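Local coordinates for carbonic anhydrase (PDB 6Y04), which catalyses the reversible hydration of carbon dioxide to hydrogencarbonate as a zinc-dependent beta-class carbonic anhydrase, at the interface of chains A and B. Sequence-based numbering; all coordinates share one arbitrary frame. Chains: chain A/B, Carbonic anhydrase.

Contact 1: the interface of chains A and B. Residues chain A 24-26, 54; chain B 40-41, 170-171.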
loop_
_atom_site.group_PDB
_atom_site.type_symbol
_atom_site.label_atom_id
_atom_site.label_comp_id
_atom_site.label_asym_id
_atom_site.label_seq_id
_atom_site.Cartn_x
_atom_site.Cartn_y
_atom_site.Cartn_z
ATOM N N LEU A 24 -10.668 -2.048 -18.159
ATOM C CA LEU A 24 -10.798 -0.690 -17.648
ATOM C C LEU A 24 -9.569 0.124 -18.030
ATOM O O LEU A 24 -8.528 -0.433 -18.374
ATOM C CB LEU A 24 -10.966 -0.738 -16.125
ATOM C CG LEU A 24 -12.255 -1.389 -15.622
ATOM C CD1 LEU A 24 -12.297 -1.385 -14.103
ATOM C CD2 LEU A 24 -13.484 -0.692 -16.204
ATOM N N ASN A 25 -9.707 1.450 -17.966
ATOM C CA ASN A 25 -8.568 2.327 -18.177
ATOM C C ASN A 25 -7.562 2.096 -17.055
ATOM O O ASN A 25 -7.955 1.866 -15.916
ATOM C CB ASN A 25 -8.977 3.795 -18.187
ATOM C CG ASN A 25 -7.957 4.699 -18.847
ATOM O OD1 ASN A 25 -6.781 4.719 -18.479
ATOM N ND2 ASN A 25 -8.412 5.469 -19.822
ATOM N N LYS A 26 -6.271 2.182 -17.402
ATOM C CA LYS A 26 -5.190 1.975 -16.454
ATOM C C LYS A 26 -5.040 3.186 -15.533
ATOM O O LYS A 26 -4.453 3.061 -14.460
ATOM C CB LYS A 26 -3.890 1.629 -17.184
ATOM C CG LYS A 26 -3.318 2.731 -18.066
ATOM C CD LYS A 26 -2.335 2.256 -19.124
ATOM C CE LYS A 26 -2.325 3.143 -20.358
ATOM N NZ LYS A 26 -1.542 4.387 -20.155
ATOM N N ARG A 54 -13.793 0.372 -8.337
ATOM C CA ARG A 54 -12.703 -0.121 -9.166
ATOM C C ARG A 54 -12.485 0.847 -10.332
ATOM O O ARG A 54 -13.450 1.308 -10.937
ATOM C CB ARG A 54 -13.057 -1.522 -9.682
ATOM C CG ARG A 54 -11.913 -2.214 -10.407
ATOM C CD ARG A 54 -12.308 -3.475 -11.142
ATOM N NE ARG A 54 -11.129 -3.957 -11.849
ATOM C CZ ARG A 54 -11.142 -4.753 -12.915
ATOM N NH1 ARG A 54 -12.291 -5.179 -13.414
ATOM N NH2 ARG A 54 -10.001 -5.119 -13.474
ATOM N N THR B 40 -5.180 1.117 -10.340
ATOM C CA THR B 40 -6.595 1.407 -10.199
ATOM C C THR B 40 -7.461 0.172 -10.473
ATOM O O THR B 40 -8.552 0.055 -9.917
ATOM C CB THR B 40 -6.996 2.586 -11.095
ATOM O OG1 THR B 40 -8.285 3.017 -10.669
ATOM C CG2 THR B 40 -7.067 2.233 -12.565
ATOM N N ARG B 41 -6.962 -0.746 -11.313
ATOM C CA ARG B 41 -7.725 -1.882 -11.813
ATOM C C ARG B 41 -7.790 -3.016 -10.791
ATOM O O ARG B 41 -8.624 -3.915 -10.926
ATOM C CB ARG B 41 -7.132 -2.380 -13.137
ATOM C CG ARG B 41 -7.390 -1.438 -14.304
ATOM C CD ARG B 41 -6.590 -1.783 -15.540
ATOM N NE ARG B 41 -5.170 -1.629 -15.276
ATOM C CZ ARG B 41 -4.203 -1.808 -16.168
ATOM N NH1 ARG B 41 -4.497 -2.152 -17.409
ATOM N NH2 ARG B 41 -2.943 -1.637 -15.815
ATOM N N PRO B 170 -4.406 -7.662 -14.793
ATOM C CA PRO B 170 -5.317 -6.611 -14.329
ATOM C C PRO B 170 -6.687 -6.573 -15.010
ATOM O O PRO B 170 -7.603 -5.913 -14.523
ATOM C CB PRO B 170 -4.517 -5.318 -14.561
ATOM C CG PRO B 170 -3.552 -5.658 -15.685
ATOM C CD PRO B 170 -3.247 -7.134 -15.531
ATOM N N ASP B 171 -6.834 -7.293 -16.129
ATOM C CA ASP B 171 -8.090 -7.303 -16.864
ATOM C C ASP B 171 -8.900 -8.549 -16.523
ATOM O O ASP B 171 -10.068 -8.439 -16.158
ATOM C CB ASP B 171 -7.863 -7.218 -18.373
ATOM C CG ASP B 171 -7.332 -5.870 -18.822
ATOM O OD1 ASP B 171 -7.811 -4.847 -18.298
ATOM O OD2 ASP B 171 -6.452 -5.856 -19.699
HETATM O O HOH W 1 -3.777 3.027 -11.800
HETATM O O HOH W 2 -9.119 -3.761 -16.574
HETATM O O HOH W 3 -6.650 -2.478 -18.847
#
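Two arginines, one from each subunit, shape this contact: B:Arg41 is packed flat between aliphatic groups, and A:Arg54 binds the backbone carbonyl of B:Arg41. B:Arg41, in the 3-10 helix 40-42, ends the beta-class CXDXR motif that starts at the zinc ligand B:Cys37; with B:Asp39 it forms the Asp-Arg dyad beside the zinc, so the partner subunit packs directly on the dyad arginine. Its side chain lies along the A:Leu24 to A:Lys26 backbone. The chain bends at chi3 (-64°), which turns the guanidinium flat between two aliphatic groups. CB of A:Lys26 sits centrally over one face, 3.6 Å from B:Arg41 CZ, and the ring carbon CB of B:Pro170, from its own chain, covers the other. With both faces packed, NH1 points out at the edge to water 3, which also meets the A:Leu24 carbonyl oxygen and OD1 of B:Asp171. The water thus links the guanidinium to a carboxylate, which would partly offset its positive charge.

A:Arg54 approaches the B:Arg41 backbone with CG anti to its own backbone N (chi1 -172°) and the chain extended as far as NE. That stretch brings NE to the backbone carbonyl O of B:Arg41 at 2.7 Å, on a lone pair and close to the guanidinium plane; NH2 adds a weak bond to the same oxygen. CD1 of A:Leu24, from the same chain, lies over the rim of one guanidinium face. The two guanidinium groups stay apart, A:Arg54 NH2 being 6.2 Å from B:Arg41 NE.

At the start of the 3-10 helix, the methyl CG2 of B:Thr40 packs 3.3 Å from the carbonyl O of A:Lys26. Water 1 bridges that same oxygen, at 2.7 Å, to the backbone N of B:Thr40.

Contact 2: the interface of chains A and B. Residues chain A 30, 32, 50, 92, 164, 166, 177, 182; chain B 3-4, 6-7.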
loop_
_atom_site.group_PDB
_atom_site.type_symbol
_atom_site.label_atom_id
_atom_site.label_comp_id
_atom_site.label_asym_id
_atom_site.label_seq_id
_atom_site.Cartn_x
_atom_site.Cartn_y
_atom_site.Cartn_z
ATOM N N ARG A 30 -11.277 9.094 -11.574
ATOM C CA ARG A 30 -11.688 10.241 -10.777
ATOM C C ARG A 30 -10.473 11.083 -10.389
ATOM O O ARG A 30 -10.611 12.079 -9.678
ATOM C CB ARG A 30 -12.491 9.799 -9.554
ATOM C CG ARG A 30 -13.935 9.440 -9.870
ATOM C CD ARG A 30 -14.596 8.818 -8.665
ATOM N NE ARG A 30 -14.679 9.708 -7.515
ATOM C CZ ARG A 30 -15.116 9.336 -6.315
ATOM N NH1 ARG A 30 -15.529 8.097 -6.101
ATOM N NH2 ARG A 30 -15.151 10.215 -5.331
ATOM N N ILE A 32 -7.886 10.591 -8.465
ATOM C CA ILE A 32 -7.625 10.695 -7.037
ATOM C C ILE A 32 -6.746 9.533 -6.575
ATOM O O ILE A 32 -6.815 8.425 -7.106
ATOM C CB ILE A 32 -8.934 10.806 -6.227
ATOM C CG1 ILE A 32 -9.830 9.577 -6.404
ATOM C CG2 ILE A 32 -9.666 12.101 -6.558
ATOM C CD1 ILE A 32 -11.050 9.570 -5.507
ATOM N N ILE A 50 -15.961 4.983 1.307
ATOM C CA ILE A 50 -15.772 6.317 0.755
ATOM C C ILE A 50 -16.370 6.412 -0.653
ATOM O O ILE A 50 -16.211 7.432 -1.322
ATOM C CB ILE A 50 -14.287 6.743 0.816
ATOM C CG1 ILE A 50 -13.377 5.795 0.029
ATOM C CG2 ILE A 50 -13.839 6.889 2.267
ATOM C CD1 ILE A 50 -12.011 6.372 -0.297
ATOM N N PHE A 92 -5.921 11.931 -1.038
ATOM C CA PHE A 92 -6.566 11.743 0.250
ATOM C C PHE A 92 -5.715 10.818 1.112
ATOM O O PHE A 92 -5.458 9.673 0.733
ATOM C CB PHE A 92 -7.948 11.119 0.059
ATOM C CG PHE A 92 -8.912 11.977 -0.714
ATOM C CD1 PHE A 92 -8.827 12.069 -2.098
ATOM C CD2 PHE A 92 -9.899 12.701 -0.060
ATOM C CE1 PHE A 92 -9.707 12.869 -2.815
ATOM C CE2 PHE A 92 -10.779 13.499 -0.776
ATOM C CZ PHE A 92 -10.685 13.580 -2.150
ATOM N N HIS A 164 -5.829 16.085 1.229
ATOM C CA HIS A 164 -6.852 15.992 2.258
ATOM C C HIS A 164 -6.462 14.954 3.306
ATOM O O HIS A 164 -5.689 14.040 3.040
ATOM C CB HIS A 164 -8.221 15.642 1.654
ATOM C CG HIS A 164 -8.524 16.349 0.380
ATOM N ND1 HIS A 164 -9.041 17.616 0.353
ATOM C CD2 HIS A 164 -8.385 15.967 -0.907
ATOM C CE1 HIS A 164 -9.208 17.993 -0.900
ATOM N NE2 HIS A 164 -8.808 16.999 -1.694
ATOM N N LEU A 166 -8.301 12.309 6.130
ATOM C CA LEU A 166 -9.519 11.655 6.577
ATOM C C LEU A 166 -9.184 10.664 7.685
ATOM O O LEU A 166 -8.065 10.157 7.772
ATOM C CB LEU A 166 -10.173 10.929 5.399
ATOM C CG LEU A 166 -10.491 11.787 4.175
ATOM C CD1 LEU A 166 -11.124 10.944 3.081
ATOM C CD2 LEU A 166 -11.396 12.956 4.529
ATOM N N THR A 177 -13.766 14.023 8.149
ATOM C CA THR A 177 -12.793 14.918 7.547
ATOM C C THR A 177 -11.909 15.518 8.637
ATOM O O THR A 177 -12.404 15.991 9.655
ATOM C CB THR A 177 -13.513 15.989 6.718
ATOM O OG1 THR A 177 -14.263 15.278 5.734
ATOM C CG2 THR A 177 -12.598 16.975 6.031
ATOM N N TYR A 182 -8.312 22.033 -0.212
ATOM C CA TYR A 182 -8.618 22.746 -1.448
ATOM C C TYR A 182 -7.955 24.124 -1.502
ATOM O O TYR A 182 -8.214 24.861 -0.552
ATOM C CB TYR A 182 -10.123 22.809 -1.707
ATOM C CG TYR A 182 -10.670 21.494 -2.191
ATOM C CD1 TYR A 182 -10.105 20.847 -3.278
ATOM C CD2 TYR A 182 -11.723 20.876 -1.535
ATOM C CE1 TYR A 182 -10.580 19.616 -3.704
ATOM C CE2 TYR A 182 -12.212 19.650 -1.950
ATOM C CZ TYR A 182 -11.636 19.012 -3.035
ATOM O OH TYR A 182 -12.111 17.797 -3.435
ATOM N N GLN B 3 -14.755 16.360 -4.801
ATOM C CA GLN B 3 -14.457 14.951 -4.587
ATOM C C GLN B 3 -14.604 14.608 -3.107
ATOM O O GLN B 3 -15.053 13.518 -2.763
ATOM C CB GLN B 3 -13.068 14.593 -5.115
ATOM C CG GLN B 3 -12.962 14.615 -6.635
ATOM C CD GLN B 3 -13.852 13.594 -7.297
ATOM O OE1 GLN B 3 -13.927 12.436 -6.876
ATOM N NE2 GLN B 3 -14.555 14.025 -8.337
ATOM N N LEU B 4 -14.230 15.558 -2.244
ATOM C CA LEU B 4 -14.362 15.392 -0.808
ATOM C C LEU B 4 -15.841 15.288 -0.445
ATOM O O LEU B 4 -16.227 14.421 0.344
ATOM C CB LEU B 4 -13.676 16.562 -0.092
ATOM C CG LEU B 4 -13.723 16.520 1.436
ATOM C CD1 LEU B 4 -13.022 15.288 1.970
ATOM C CD2 LEU B 4 -13.111 17.772 2.044
ATOM N N LEU B 6 -18.250 14.309 -2.309
ATOM C CA LEU B 6 -18.768 13.064 -2.854
ATOM C C LEU B 6 -18.437 11.904 -1.918
ATOM O O LEU B 6 -19.268 11.021 -1.715
ATOM C CB LEU B 6 -18.188 12.836 -4.254
ATOM C CG LEU B 6 -18.817 13.675 -5.375
ATOM C CD1 LEU B 6 -18.120 13.426 -6.703
ATOM C CD2 LEU B 6 -20.329 13.453 -5.501
ATOM N N ILE B 7 -17.224 11.924 -1.347
ATOM C CA ILE B 7 -16.786 10.924 -0.382
ATOM C C ILE B 7 -17.628 11.031 0.893
ATOM O O ILE B 7 -18.123 10.015 1.377
ATOM C CB ILE B 7 -15.261 11.009 -0.132
ATOM C CG1 ILE B 7 -14.476 10.280 -1.227
ATOM C CG2 ILE B 7 -14.890 10.488 1.250
ATOM C CD1 ILE B 7 -13.066 10.798 -1.448
HETATM O O HOH W 4 -13.164 17.855 -6.234
#
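The N-terminal helix 3-17 of one beta-carbonic anhydrase subunit is swapped onto the other, its first turns lying across strands 90-96, 163-168 and 175-179 of the partner's beta-sheet. B:Gln3, B:Leu4 and B:Ile7 carry most of the contact.

B:Ile7 meets A:Phe92 tip to tip. CG1 is anti to the carbonyl carbon (chi1 -82°), and the extended chi2 then carries CD1 over the ring face, offset toward the rim and 3.8 Å from the centroid, in a CH-pi contact. CD2 of A:His164 covers the opposite face, so the phenyl is sandwiched between its own chain and the partner. The other branch of B:Ile7, CG2, runs beside A:Ile50, pointing the same way, 3.8 Å from A:Ile50 CB.

B:Leu4 has CG anti to the backbone N (chi1 -180°) and spreads its methyls over the sheet. CD1 lies in plane at the edge of the A:Phe92 ring; the side chain slides past A:Leu166 in the opposite direction, with CD1 3.8 Å from A:Leu166 CD2, while CD2 reaches tip to tip toward the methyl CG2 of A:Thr177.

On the polar flank B:Gln3 bends at chi2 (-63°) and offers its amide oxygen OE1 to A:Arg30, whose own chain bends at chi3. The guanidinium grips this one atom side-on, NE at 2.9 Å and NH2 at 3.0 Å from OE1. The oxygen lies almost in the guanidinium plane; NE approaches in the carbonyl plane, NH2 from above it.

At the helix start the hydroxyl OH of the C-terminal A:Tyr182 takes weak bonds from the backbone N atoms of B:Gln3 and B:Leu4. Its ring is backed by CE1 of A:His164, centred over one face. Water 4 ties OH, at 3.0 Å, to B:Gln3 N, itself 2.6 Å from the water.

Contact 1 and contact 2 lie about 20 Å apart, measured between the centres of their C-alpha atoms, and share no residue. The A segment 24-26 of contact 1 is close in sequence to A:Arg30 and strand 32-36 of contact 2, so one stretch of chain A faces chain B at both. Contact 1 lies near the middle of the dimer, built partly from the active-site segment of chain B, and contact 2 out at the flank, where the exchanged helix rests. Two-fold symmetry repeats both with the chains swapped, so each subunit gives and receives a helix, consistent with the dimer that is the usual building unit of beta-class carbonic anhydrases.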